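Long-range contacts in BSU-2 beta-lactamase (Bacillus subtilis, PDB 6W5E), which probably hydrolyses beta-lactam antibiotics such as penicillins, as a serine class D beta-lactamase of the kind that depends on a carboxylated lysine: residues D47-L52 against T60-R65; N82-L87 against P192-V197; L148-E153 against S166-S171; E109-D114 against S124-Y129. All coordinates share one frame; numbering follows the deposited sequence.

Overall arrangement
The chain has the serine beta-lactamase layout, an antiparallel sheet packed with helices. Contact 1 pairs two sheet strands at one edge; contacts 2 and 4 lie across the chain's centre from it, their centres about 27 and 31 Å away. These two touch, Tyr-129 resting against Asn-82 and Ala-83. Contacts 3 and 4, 24 Å apart between centres, probably carry the Tyr-Gly-Asn and Ser-X-Val motifs of class D enzymes. Both border the probable catalytic centre: Tyr-150 packs on Phe-78 of the Ser-Thr-Phe-Lys motif, which ends in carboxylated Lys-79, and in one conformer Ser-124 makes a weak hydrogen bond to its Ser-76. Contact 3 lies about 4 Å from contact 2 and 6 Å from contact 1, nearest atoms.

Contact 1: D47-L52 against T60-R65; sequences DGTFIL and TFVYNR
Gly-48 O takes a bond from the amide of Asn-64, ND2 standing 2.9 Å away and above the carbonyl plane. The same oxygen lies 3.3 Å from Tyr-63 CE2. Asparagine suits this place because its other amide atom, OD1, caps the helix that follows by accepting from Arg-67 N. Thr-49 carries its hydroxyl anti to the backbone N (chi1 -180°), and OG1 donates to Tyr-63 O at 2.7 Å, nearly in line with the C=O. Phe-50 N donates to that oxygen too, so two donors grip it, and Tyr-63 N returns a bond to Phe-50 O. This beta hairpin edges the antiparallel sheet common to serine beta-lactamases and penicillin-binding transpeptidases; strand 236-244 lies along the other side of strand 48-54. The Phe-50 side chain crosses that of Phe-61 at about a right angle, CD2 meeting CE2 rim to rim at 4.0 Å. Ile-51, in a non-hydrogen-bonded pair with Val-62, projects to the opposite sheet face, where its beta-branched CG2 rests 3.6 Å from Thr-60 CG2 and 4.2 Å from Val-62 CG2. Leu-52 returns to the face of Phe-50 and exchanges two backbone bonds with Phe-61, Phe-61 N reaching Leu-52 O with an N-H...O angle of 169°.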
loop_
_atom_site.group_PDB
_atom_site.type_symbol
_atom_site.label_atom_id
_atom_site.label_comp_id
_atom_site.label_asym_id
_atom_site.label_seq_id
_atom_site.Cartn_x
_atom_site.Cartn_y
_atom_site.Cartn_z
ATOM N N ASP A 47 -8.528 10.440 13.996
ATOM C CA ASP A 47 -7.115 10.450 14.365
ATOM C C ASP A 47 -6.333 9.914 13.169
ATOM O O ASP A 47 -6.399 8.720 12.865
ATOM C CB ASP A 47 -6.927 9.559 15.592
ATOM C CG ASP A 47 -5.609 9.795 16.297
ATOM O OD1 ASP A 47 -4.814 10.620 15.811
ATOM O OD2 ASP A 47 -5.362 9.144 17.337
ATOM N N GLY A 48 -5.611 10.780 12.463
ATOM C CA GLY A 48 -5.002 10.317 11.229
ATOM C C GLY A 48 -3.852 11.186 10.777
ATOM O O GLY A 48 -3.576 12.245 11.344
ATOM N N THR A 49 -3.185 10.717 9.720
ATOM C CA THR A 49 -2.095 11.444 9.087
ATOM C C THR A 49 -2.214 11.302 7.573
ATOM O O THR A 49 -2.783 10.332 7.063
ATOM C CB THR A 49 -0.733 10.959 9.613
ATOM O OG1 THR A 49 0.328 11.685 8.991
ATOM C CG2 THR A 49 -0.546 9.479 9.336
ATOM N N PHE A 50 -1.703 12.300 6.857
ATOM C CA PHE A 50 -1.681 12.295 5.401
ATOM C C PHE A 50 -0.340 12.849 4.951
ATOM O O PHE A 50 0.107 13.886 5.454
ATOM C CB PHE A 50 -2.805 13.176 4.833
ATOM C CG PHE A 50 -2.756 13.337 3.334
ATOM C CD1 PHE A 50 -3.166 12.306 2.499
ATOM C CD2 PHE A 50 -2.320 14.522 2.766
ATOM C CE1 PHE A 50 -3.129 12.456 1.133
ATOM C CE2 PHE A 50 -2.285 14.678 1.389
ATOM C CZ PHE A 50 -2.692 13.650 0.576
ATOM N N ILE A 51 0.288 12.160 4.001
ATOM C CA ILE A 51 1.583 12.549 3.456
ATOM C C ILE A 51 1.475 12.581 1.942
ATOM O O ILE A 51 0.967 11.630 1.339
ATOM C CB ILE A 51 2.688 11.562 3.873
ATOM C CG1 ILE A 51 2.731 11.407 5.395
ATOM C CG2 ILE A 51 4.020 12.041 3.318
ATOM C CD1 ILE A 51 3.288 10.094 5.843
ATOM N N LEU A 52 1.952 13.666 1.326
ATOM C CA LEU A 52 1.936 13.800 -0.128
ATOM C C LEU A 52 3.302 14.281 -0.588
ATOM O O LEU A 52 3.767 15.343 -0.157
ATOM C CB LEU A 52 0.840 14.763 -0.593
ATOM C CG LEU A 52 0.590 14.785 -2.106
ATOM C CD1 LEU A 52 0.095 13.424 -2.594
ATOM C CD2 LEU A 52 -0.390 15.896 -2.472
ATOM N N THR A 60 7.652 17.399 0.228
ATOM C CA THR A 60 6.745 16.530 0.972
ATOM C C THR A 60 5.890 17.354 1.920
ATOM O O THR A 60 6.423 18.125 2.723
ATOM C CB THR A 60 7.526 15.481 1.776
ATOM O OG1 THR A 60 8.409 14.778 0.898
ATOM C CG2 THR A 60 6.570 14.499 2.439
ATOM N N PHE A 61 4.572 17.177 1.831
ATOM C CA PHE A 61 3.609 17.738 2.767
ATOM C C PHE A 61 3.186 16.656 3.750
ATOM O O PHE A 61 2.908 15.521 3.350
ATOM C CB PHE A 61 2.375 18.243 2.013
ATOM C CG PHE A 61 1.225 18.610 2.902
ATOM C CD1 PHE A 61 1.222 19.810 3.585
ATOM C CD2 PHE A 61 0.139 17.758 3.055
ATOM C CE1 PHE A 61 0.165 20.158 4.406
ATOM C CE2 PHE A 61 -0.925 18.104 3.877
ATOM C CZ PHE A 61 -0.905 19.301 4.551
ATOM N N VAL A 62 3.129 17.006 5.036
ATOM C CA VAL A 62 2.743 16.071 6.094
ATOM C C VAL A 62 1.716 16.744 6.993
ATOM O O VAL A 62 2.021 17.761 7.631
ATOM C CB VAL A 62 3.950 15.621 6.938
ATOM C CG1 VAL A 62 3.499 14.649 8.027
ATOM C CG2 VAL A 62 5.027 14.990 6.070
ATOM N N TYR A 63 0.510 16.178 7.053
ATOM C CA TYR A 63 -0.465 16.520 8.081
ATOM C C TYR A 63 -0.318 15.551 9.249
ATOM O O TYR A 63 -0.344 14.329 9.054
ATOM C CB TYR A 63 -1.894 16.447 7.529
ATOM C CG TYR A 63 -2.936 16.442 8.629
ATOM C CD1 TYR A 63 -3.348 17.631 9.235
ATOM C CD2 TYR A 63 -3.485 15.246 9.094
ATOM C CE1 TYR A 63 -4.291 17.622 10.272
ATOM C CE2 TYR A 63 -4.413 15.230 10.125
ATOM C CZ TYR A 63 -4.813 16.414 10.707
ATOM O OH TYR A 63 -5.740 16.385 11.726
ATOM N N ASN A 64 -0.166 16.106 10.460
ATOM C CA ASN A 64 -0.017 15.349 11.703
ATOM C C ASN A 64 1.332 14.637 11.752
ATOM O O ASN A 64 1.429 13.413 11.573
ATOM C CB ASN A 64 -1.196 14.399 11.953
ATOM C CG ASN A 64 -1.223 13.868 13.370
ATOM O OD1 ASN A 64 -0.234 13.967 14.099
ATOM N ND2 ASN A 64 -2.346 13.288 13.763
ATOM N N ARG A 65 2.374 15.414 12.040
ATOM C CA ARG A 65 3.736 14.893 12.043
ATOM C C ARG A 65 3.928 13.820 13.112
ATOM O O ARG A 65 4.639 12.829 12.885
ATOM C CB ARG A 65 4.700 16.065 12.246
ATOM C CG ARG A 65 6.126 15.699 12.550
ATOM C CD ARG A 65 6.869 15.317 11.285
ATOM N NE ARG A 65 6.608 16.238 10.182
ATOM C CZ ARG A 65 7.368 16.323 9.095
ATOM N NH1 ARG A 65 8.444 15.552 8.980
ATOM N NH2 ARG A 65 7.057 17.175 8.130
HETATM O O HOH W 1 -5.992 13.782 13.142
#

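Contact 2: N82-L87 against P192-V197; sequences NALIGL and PVMKIV
Val-193 sets CG1 into the opposing helix between two residues one turn apart, touching the backbone oxygen of Leu-84 at 3.7 Å and Leu-87 CB at 3.9 Å. A short branched side chain suits this place, because the CA atoms of Val-193 and Leu-87 are only 6.3 Å apart. Met-194 turns its CB away from segment 82-87, yet its CG still lies 4.0 Å from Leu-84 CD2. Ile-196 approaches with CG2, which meets Leu-87 CD1 at 3.8 Å as the two side chains run obliquely past each other. Val-197 closes the row. With CG1 anti to the backbone N (chi1 171°), its CG2 sits beside that N and is ringed by Ala-83 CB, Leu-87 CD1 and Leu-84 CD2, the last at 3.6 Å. The Leu-84 side chain crosses that of Val-197 at about a right angle, while small Ala-83 lets the valine methyl come near the helix backbone. The side chains that meet are all apolar. The two segment axes pass 9.5 Å apart at 143°, roughly antiparallel. Helix 172-184 borders one flank through Phe-178 on Leu-84 and Leu-182 on Met-194, and helices 126-136 and 138-147 pack on helix 81-88 through Asn-82 and Ile-85.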
loop_
_atom_site.group_PDB
_atom_site.type_symbol
_atom_site.label_atom_id
_atom_site.label_comp_id
_atom_site.label_asym_id
_atom_site.label_seq_id
_atom_site.Cartn_x
_atom_site.Cartn_y
_atom_site.Cartn_z
ATOM N N ASN A 82 5.043 -8.041 -0.493
ATOM C CA ASN A 82 4.940 -9.474 -0.740
ATOM C C ASN A 82 4.933 -9.771 -2.232
ATOM O O ASN A 82 5.581 -10.717 -2.691
ATOM C CB ASN A 82 3.636 -9.972 -0.126
ATOM C CG ASN A 82 3.825 -11.144 0.767
ATOM O OD1 ASN A 82 4.828 -11.853 0.677
ATOM N ND2 ASN A 82 2.850 -11.377 1.639
ATOM N N ALA A 83 4.179 -8.991 -3.004
ATOM C CA ALA A 83 4.110 -9.217 -4.445
ATOM C C ALA A 83 5.454 -8.959 -5.115
ATOM O O ALA A 83 5.883 -9.744 -5.970
ATOM C CB ALA A 83 3.026 -8.334 -5.062
ATOM N N LEU A 84 6.134 -7.866 -4.753
ATOM C CA LEU A 84 7.445 -7.583 -5.333
ATOM C C LEU A 84 8.428 -8.715 -5.058
ATOM O O LEU A 84 9.079 -9.225 -5.978
ATOM C CB LEU A 84 7.988 -6.258 -4.788
ATOM C CG LEU A 84 7.299 -4.985 -5.290
ATOM C CD1 LEU A 84 7.608 -3.827 -4.360
ATOM C CD2 LEU A 84 7.727 -4.673 -6.725
ATOM N N ILE A 85 8.551 -9.121 -3.790
ATOM C CA ILE A 85 9.476 -10.201 -3.448
ATOM C C ILE A 85 9.066 -11.484 -4.147
ATOM O O ILE A 85 9.904 -12.197 -4.721
ATOM C CB ILE A 85 9.541 -10.402 -1.925
ATOM C CG1 ILE A 85 10.082 -9.155 -1.227
ATOM C CG2 ILE A 85 10.383 -11.627 -1.588
ATOM C CD1 ILE A 85 9.839 -9.180 0.275
ATOM N N GLY A 86 7.767 -11.801 -4.102
ATOM C CA GLY A 86 7.301 -13.069 -4.634
ATOM C C GLY A 86 7.559 -13.204 -6.119
ATOM O O GLY A 86 7.977 -14.264 -6.587
ATOM N N LEU A 87 7.328 -12.128 -6.878
ATOM C CA LEU A 87 7.641 -12.163 -8.303
ATOM C C LEU A 87 9.145 -12.229 -8.527
ATOM O O LEU A 87 9.617 -12.994 -9.379
ATOM C CB LEU A 87 7.063 -10.922 -8.983
ATOM C CG LEU A 87 5.541 -10.902 -9.103
ATOM C CD1 LEU A 87 5.027 -9.487 -9.398
ATOM C CD2 LEU A 87 5.073 -11.900 -10.161
ATOM N N PRO A 192 10.356 -5.366 -15.134
ATOM C CA PRO A 192 9.004 -5.919 -15.335
ATOM C C PRO A 192 8.293 -6.266 -14.042
ATOM O O PRO A 192 7.062 -6.172 -13.984
ATOM C CB PRO A 192 9.244 -7.159 -16.203
ATOM C CG PRO A 192 10.560 -6.929 -16.854
ATOM C CD PRO A 192 11.373 -6.099 -15.915
ATOM N N VAL A 193 9.033 -6.658 -13.002
ATOM C CA VAL A 193 8.413 -6.950 -11.710
ATOM C C VAL A 193 7.738 -5.704 -11.151
ATOM O O VAL A 193 6.589 -5.748 -10.697
ATOM C CB VAL A 193 9.455 -7.524 -10.733
ATOM C CG1 VAL A 193 8.908 -7.539 -9.297
ATOM C CG2 VAL A 193 9.877 -8.917 -11.187
ATOM N N MET A 194 8.442 -4.570 -11.177
ATOM C CA MET A 194 7.848 -3.334 -10.679
ATOM C C MET A 194 6.683 -2.878 -11.547
ATOM O O MET A 194 5.675 -2.394 -11.025
ATOM C CB MET A 194 8.914 -2.258 -10.544
ATOM C CG MET A 194 9.874 -2.589 -9.423
ATOM S SD MET A 194 11.121 -1.335 -9.094
ATOM C CE MET A 194 12.233 -1.588 -10.473
ATOM N N LYS A 195 6.792 -3.039 -12.871
ATOM C CA LYS A 195 5.674 -2.705 -13.752
ATOM C C LYS A 195 4.443 -3.550 -13.434
ATOM O O LYS A 195 3.323 -3.034 -13.403
ATOM C CB LYS A 195 6.076 -2.894 -15.221
ATOM C CG LYS A 195 7.174 -1.976 -15.709
ATOM C CD LYS A 195 6.785 -0.509 -15.574
ATOM C CE LYS A 195 7.786 0.395 -16.291
ATOM N NZ LYS A 195 7.621 1.825 -15.904
ATOM N N ILE A 196 4.623 -4.857 -13.221
ATOM C CA ILE A 196 3.494 -5.725 -12.880
ATOM C C ILE A 196 2.847 -5.287 -11.569
ATOM O O ILE A 196 1.620 -5.197 -11.467
ATOM C CB ILE A 196 3.943 -7.198 -12.836
ATOM C CG1 ILE A 196 4.297 -7.689 -14.240
ATOM C CG2 ILE A 196 2.871 -8.090 -12.221
ATOM C CD1 ILE A 196 5.166 -8.930 -14.260
ATOM N N VAL A 197 3.656 -5.017 -10.539
ATOM C CA VAL A 197 3.069 -4.646 -9.250
ATOM C C VAL A 197 2.325 -3.319 -9.357
ATOM O O VAL A 197 1.221 -3.167 -8.821
ATOM C CB VAL A 197 4.128 -4.654 -8.131
ATOM C CG1 VAL A 197 3.553 -4.060 -6.841
ATOM C CG2 VAL A 197 4.602 -6.073 -7.898
#

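Contact 3: L148-E153 against S166-S171; sequences LSYGNE and SSLTIS
Ile-170 reaches over the face of the Tyr-150 ring and plants its CD1 methyl above the centre, 3.5 Å from the centroid and 9° off the ring normal, a CH-pi contact. The two side chains cross at about a right angle; Ile-170 holds CG1 anti to the backbone N (chi1 -175°), and the extended chain carries CD1 onto the ring. Leu-168 crosses Tyr-150 in a similar way, but its CD2 approaches CE1 obliquely at 3.8 Å. Its other methyl, CD1, is 3.4 Å from Asn-152 OD1. The Asn-152 amide binds the facing backbone: ND2 donates to Ser-167 O with that oxygen exactly in the amide plane, and OD1 accepts from Thr-169 N, which stands above the carbonyl plane. Backbone N of Asn-152 completes the set with a 2.9 Å bond to Thr-169 O. An asparagine, carrying both donor and acceptor at its tip, can thus bind two successive peptide units of the facing loop. OD1 also accepts from Asp-154 N. Gly-151 is the second residue of the type II' turn Tyr-150 to Glu-153, where positive phi suits glycine, and lays its CA 3.2 Å from Thr-169 O; a side chain there would run into that oxygen and into Ile-170 CB. Tyr-150, Gly-151 and Asn-152 probably correspond to the Tyr-Gly-Asn motif of class D enzymes. The contact joins the two ends of the connection between helices 138-147 and 172-184. Tyr-150 packs edge-to-face on Phe-78 and against Val-81 of helix 81-88, while Gln-175 of helix 172-184 touches both Tyr-150 and Ile-170.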
loop_
_atom_site.group_PDB
_atom_site.type_symbol
_atom_site.label_atom_id
_atom_site.label_comp_id
_atom_site.label_asym_id
_atom_site.label_seq_id
_atom_site.Cartn_x
_atom_site.Cartn_y
_atom_site.Cartn_z
ATOM N N LEU A 148 14.970 -3.603 1.965
ATOM C CA LEU A 148 13.933 -2.616 1.703
ATOM C C LEU A 148 13.724 -1.627 2.843
ATOM O O LEU A 148 12.890 -0.721 2.707
ATOM C CB LEU A 148 12.617 -3.326 1.402
ATOM C CG LEU A 148 12.638 -4.215 0.163
ATOM C CD1 LEU A 148 11.337 -4.993 0.059
ATOM C CD2 LEU A 148 12.906 -3.383 -1.097
ATOM N N SER A 149 14.433 -1.782 3.960
ATOM C CA SER A 149 14.315 -0.868 5.096
ATOM C C SER A 149 12.866 -0.752 5.560
ATOM O O SER A 149 12.340 0.344 5.759
ATOM C CB SER A 149 14.889 0.509 4.752
ATOM O OG SER A 149 16.297 0.464 4.630
ATOM N N TYR A 150 12.213 -1.897 5.728
ATOM C CA TYR A 150 10.765 -1.904 5.923
ATOM C C TYR A 150 10.427 -1.890 7.413
ATOM O O TYR A 150 10.226 -2.930 8.038
ATOM C CB TYR A 150 10.128 -3.078 5.186
ATOM C CG TYR A 150 8.645 -2.878 4.999
ATOM C CD1 TYR A 150 7.744 -3.312 5.964
ATOM C CD2 TYR A 150 8.146 -2.230 3.879
ATOM C CE1 TYR A 150 6.387 -3.125 5.811
ATOM C CE2 TYR A 150 6.783 -2.027 3.722
ATOM C CZ TYR A 150 5.912 -2.478 4.693
ATOM O OH TYR A 150 4.558 -2.302 4.544
ATOM N N GLY A 151 10.334 -0.687 7.980
ATOM C CA GLY A 151 9.883 -0.541 9.360
ATOM C C GLY A 151 10.797 -1.234 10.352
ATOM O O GLY A 151 12.024 -1.239 10.210
ATOM N N ASN A 152 10.196 -1.844 11.375
ATOM C CA ASN A 152 10.995 -2.559 12.364
ATOM C C ASN A 152 11.468 -3.920 11.869
ATOM O O ASN A 152 12.207 -4.597 12.591
ATOM C CB ASN A 152 10.257 -2.682 13.709
ATOM C CG ASN A 152 9.114 -3.701 13.690
ATOM O OD1 ASN A 152 8.731 -4.232 12.645
ATOM N ND2 ASN A 152 8.560 -3.975 14.865
ATOM N N GLU A 153 11.050 -4.342 10.670
ATOM C CA GLU A 153 11.502 -5.583 10.040
ATOM C C GLU A 153 11.233 -6.824 10.891
ATOM O O GLU A 153 11.860 -7.864 10.684
ATOM C CB GLU A 153 12.978 -5.502 9.614
ATOM C CG GLU A 153 13.318 -4.219 8.858
ATOM C CD GLU A 153 14.786 -4.113 8.499
ATOM O OE1 GLU A 153 15.492 -5.144 8.577
ATOM O OE2 GLU A 153 15.230 -3.003 8.131
ATOM N N SER A 166 0.257 -7.650 14.143
ATOM C CA SER A 166 1.222 -8.566 14.736
ATOM C C SER A 166 2.547 -7.848 14.969
ATOM O O SER A 166 2.568 -6.706 15.433
ATOM C CB SER A 166 1.384 -9.794 13.828
ATOM O OG SER A 166 2.253 -10.788 14.355
ATOM N N SER A 167 3.657 -8.503 14.637
ATOM C CA SER A 167 4.979 -8.039 15.046
ATOM C C SER A 167 5.533 -6.929 14.167
ATOM O O SER A 167 6.264 -6.063 14.662
ATOM C CB SER A 167 5.951 -9.221 15.086
ATOM O OG SER A 167 6.094 -9.808 13.796
ATOM N N LEU A 168 5.227 -6.938 12.876
ATOM C CA LEU A 168 5.827 -5.967 11.969
ATOM C C LEU A 168 5.117 -4.622 12.082
ATOM O O LEU A 168 3.883 -4.557 12.095
ATOM C CB LEU A 168 5.731 -6.475 10.534
ATOM C CG LEU A 168 6.280 -5.561 9.437
ATOM C CD1 LEU A 168 7.765 -5.312 9.607
ATOM C CD2 LEU A 168 5.977 -6.158 8.080
ATOM N N THR A 169 5.900 -3.549 12.185
ATOM C CA THR A 169 5.360 -2.199 12.204
ATOM C C THR A 169 6.182 -1.304 11.286
ATOM O O THR A 169 7.363 -1.556 11.037
ATOM C CB THR A 169 5.357 -1.612 13.622
ATOM O OG1 THR A 169 6.709 -1.434 14.053
ATOM C CG2 THR A 169 4.621 -2.532 14.594
ATOM N N ILE A 170 5.542 -0.251 10.790
ATOM C CA ILE A 170 6.190 0.703 9.898
ATOM C C ILE A 170 5.457 2.029 10.042
ATOM O O ILE A 170 4.229 2.058 10.176
ATOM C CB ILE A 170 6.192 0.181 8.440
ATOM C CG1 ILE A 170 6.989 1.119 7.525
ATOM C CG2 ILE A 170 4.761 -0.052 7.941
ATOM C CD1 ILE A 170 7.160 0.604 6.119
ATOM N N SER A 171 6.202 3.127 10.062
ATOM C CA SER A 171 5.520 4.406 10.215
ATOM C C SER A 171 4.983 4.875 8.869
ATOM O O SER A 171 5.467 4.452 7.811
ATOM C CB SER A 171 6.464 5.460 10.785
ATOM O OG SER A 171 7.346 5.929 9.783
#

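Contact 4: E109-D114 against S124-Y129; sequences ESWNRD and SAIWYY
Two tryptophans from opposite segments are joined by an indole N-H to backbone carbonyl bond, not by ring stacking: Trp-127 NE1 donates to Trp-111 O, while the indole of Trp-111 lies against the chain just before Trp-127. The NE1 to O distance is 3.0 Å, with an angle of 154° at the hydrogen, and the donor sits on a lone pair in the carbonyl plane. Trp-127 holds CG between its backbone N and carbonyl carbon (chi1 66°), the crowded position. The nitrogen-bearing edge of its ring meets the facing loop. Farther along that edge, CZ2 is 3.4 Å from Arg-113 O. Ser-124, Ala-125 and Ile-126 probably correspond to the Ser-X-Val motif of class D enzymes, with isoleucine in the third place, here running from the Schellman end of helix 117-122 into helix 126-136. Ser-124 has two conformers; in one, OG hydrogen-bonds Lys-214 NZ and a malonate, probably from the crystallisation liquor. The Trp-111 indole lies with one face against Ala-125, whose CA is over the five-membered ring in a CH-pi contact, 3.7 Å from the centroid and 21° off the normal. A small alanine lets the backbone come this close, its CB meeting Trp-111 CD1 at 3.8 Å. Ile-126 lies alongside the indole, pointing the same way, and CD1 touches Trp-111 CH2 at 3.9 Å. Although Ser-124 O is close to Trp-111 NE1, that N-H bonds Glu-123 O instead. On the loop side, Asn-112 ND2 donates to Glu-109 OE1 at 2.8 Å, bridging the 3-10 turn that carries Trp-111.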
loop_
_atom_site.group_PDB
_atom_site.type_symbol
_atom_site.label_atom_id
_atom_site.label_comp_id
_atom_site.label_asym_id
_atom_site.label_seq_id
_atom_site.Cartn_x
_atom_site.Cartn_y
_atom_site.Cartn_z
ATOM N N GLU A 109 -17.142 -12.179 0.854
ATOM C CA GLU A 109 -17.492 -13.111 -0.214
ATOM C C GLU A 109 -16.527 -13.018 -1.394
ATOM O O GLU A 109 -16.313 -14.015 -2.096
ATOM C CB GLU A 109 -18.947 -12.924 -0.649
ATOM C CG GLU A 109 -19.410 -13.889 -1.746
ATOM C CD GLU A 109 -19.328 -15.364 -1.343
ATOM O OE1 GLU A 109 -19.142 -15.667 -0.141
ATOM O OE2 GLU A 109 -19.447 -16.225 -2.243
ATOM N N SER A 110 -15.917 -11.848 -1.622
ATOM C CA SER A 110 -14.940 -11.724 -2.702
ATOM C C SER A 110 -13.704 -12.582 -2.468
ATOM O O SER A 110 -12.936 -12.812 -3.407
ATOM C CB SER A 110 -14.527 -10.261 -2.887
ATOM O OG SER A 110 -13.810 -9.803 -1.756
ATOM N N TRP A 111 -13.489 -13.048 -1.238
ATOM C CA TRP A 111 -12.385 -13.947 -0.931
ATOM C C TRP A 111 -12.713 -15.402 -1.221
ATOM O O TRP A 111 -11.792 -16.228 -1.294
ATOM C CB TRP A 111 -12.054 -13.853 0.558
ATOM C CG TRP A 111 -11.493 -12.526 0.997
ATOM C CD1 TRP A 111 -11.241 -11.431 0.214
ATOM C CD2 TRP A 111 -11.111 -12.165 2.330
ATOM N NE1 TRP A 111 -10.714 -10.419 0.984
ATOM C CE2 TRP A 111 -10.636 -10.840 2.286
ATOM C CE3 TRP A 111 -11.132 -12.835 3.559
ATOM C CZ2 TRP A 111 -10.174 -10.178 3.417
ATOM C CZ3 TRP A 111 -10.679 -12.172 4.682
ATOM C CH2 TRP A 111 -10.210 -10.858 4.607
ATOM N N ASN A 112 -13.997 -15.735 -1.355
ATOM C CA ASN A 112 -14.452 -17.126 -1.418
ATOM C C ASN A 112 -14.549 -17.606 -2.868
ATOM O O ASN A 112 -15.605 -17.972 -3.377
ATOM C CB ASN A 112 -15.778 -17.283 -0.681
ATOM C CG ASN A 112 -15.697 -16.833 0.763
ATOM O OD1 ASN A 112 -14.652 -16.962 1.402
ATOM N ND2 ASN A 112 -16.805 -16.311 1.292
ATOM N N ARG A 113 -13.392 -17.605 -3.521
ATOM C CA ARG A 113 -13.264 -17.932 -4.933
ATOM C C ARG A 113 -11.783 -18.157 -5.208
ATOM O O ARG A 113 -10.922 -17.760 -4.416
ATOM C CB ARG A 113 -13.796 -16.783 -5.804
ATOM C CG ARG A 113 -12.927 -15.520 -5.697
ATOM C CD ARG A 113 -13.338 -14.384 -6.631
ATOM N NE ARG A 113 -14.634 -13.815 -6.274
ATOM C CZ ARG A 113 -14.981 -12.544 -6.468
ATOM N NH1 ARG A 113 -16.189 -12.132 -6.110
ATOM N NH2 ARG A 113 -14.127 -11.686 -7.013
ATOM N N ASP A 114 -11.483 -18.795 -6.334
ATOM C CA ASP A 114 -10.090 -18.888 -6.738
ATOM C C ASP A 114 -9.546 -17.484 -6.952
ATOM O O ASP A 114 -10.268 -16.575 -7.374
ATOM C CB ASP A 114 -9.963 -19.668 -8.046
ATOM C CG ASP A 114 -10.403 -21.120 -7.926
ATOM O OD1 ASP A 114 -10.414 -21.686 -6.809
ATOM O OD2 ASP A 114 -10.729 -21.706 -8.978
ATOM N N SER A 124 -7.989 -7.785 -1.673
ATOM C CA SER A 124 -7.328 -7.980 -0.383
ATOM C C SER A 124 -7.590 -9.374 0.183
ATOM O O SER A 124 -7.888 -9.543 1.366
ATOM C CB SER A 124 -7.680 -6.880 0.616
ATOM O OG SER A 124 -6.538 -6.557 1.371
ATOM N N ALA A 125 -7.473 -10.387 -0.678
ATOM C CA ALA A 125 -7.694 -11.778 -0.271
ATOM C C ALA A 125 -6.453 -12.265 0.475
ATOM O O ALA A 125 -5.489 -12.763 -0.117
ATOM C CB ALA A 125 -8.031 -12.648 -1.476
ATOM N N ILE A 126 -6.499 -12.126 1.804
ATOM C CA ILE A 126 -5.342 -12.396 2.661
ATOM C C ILE A 126 -4.804 -13.813 2.461
ATOM O O ILE A 126 -3.587 -14.024 2.418
ATOM C CB ILE A 126 -5.715 -12.120 4.129
ATOM C CG1 ILE A 126 -6.035 -10.630 4.321
ATOM C CG2 ILE A 126 -4.601 -12.562 5.064
ATOM C CD1 ILE A 126 -6.504 -10.261 5.728
ATOM N N TRP A 127 -5.695 -14.804 2.333
ATOM C CA TRP A 127 -5.255 -16.200 2.278
ATOM C C TRP A 127 -4.281 -16.456 1.130
ATOM O O TRP A 127 -3.350 -17.262 1.262
ATOM C CB TRP A 127 -6.457 -17.144 2.201
ATOM C CG TRP A 127 -7.299 -17.075 0.947
ATOM C CD1 TRP A 127 -8.478 -16.404 0.791
ATOM C CD2 TRP A 127 -7.053 -17.753 -0.295
ATOM N NE1 TRP A 127 -8.974 -16.606 -0.479
ATOM C CE2 TRP A 127 -8.121 -17.433 -1.164
ATOM C CE3 TRP A 127 -6.034 -18.596 -0.758
ATOM C CZ2 TRP A 127 -8.198 -17.925 -2.471
ATOM C CZ3 TRP A 127 -6.107 -19.078 -2.065
ATOM C CH2 TRP A 127 -7.187 -18.746 -2.900
ATOM N N TYR A 128 -4.482 -15.788 -0.006
ATOM C CA TYR A 128 -3.572 -15.964 -1.132
ATOM C C TYR A 128 -2.168 -15.504 -0.756
ATOM O O TYR A 128 -1.174 -16.197 -1.017
ATOM C CB TYR A 128 -4.093 -15.169 -2.340
ATOM C CG TYR A 128 -3.243 -15.360 -3.579
ATOM C CD1 TYR A 128 -1.979 -14.763 -3.685
ATOM C CD2 TYR A 128 -3.690 -16.144 -4.637
ATOM C CE1 TYR A 128 -1.185 -14.967 -4.782
ATOM C CE2 TYR A 128 -2.905 -16.336 -5.760
ATOM C CZ TYR A 128 -1.654 -15.742 -5.818
ATOM O OH TYR A 128 -0.847 -15.944 -6.904
ATOM N N TYR A 129 -2.067 -14.319 -0.149
ATOM C CA TYR A 129 -0.763 -13.767 0.192
ATOM C C TYR A 129 -0.118 -14.500 1.362
ATOM O O TYR A 129 1.112 -14.483 1.485
ATOM C CB TYR A 129 -0.867 -12.252 0.406
ATOM C CG TYR A 129 -0.842 -11.506 -0.917
ATOM C CD1 TYR A 129 -1.935 -11.533 -1.784
ATOM C CD2 TYR A 129 0.301 -10.837 -1.333
ATOM C CE1 TYR A 129 -1.895 -10.864 -3.005
ATOM C CE2 TYR A 129 0.342 -10.167 -2.540
ATOM C CZ TYR A 129 -0.747 -10.199 -3.379
ATOM O OH TYR A 129 -0.672 -9.537 -4.581
#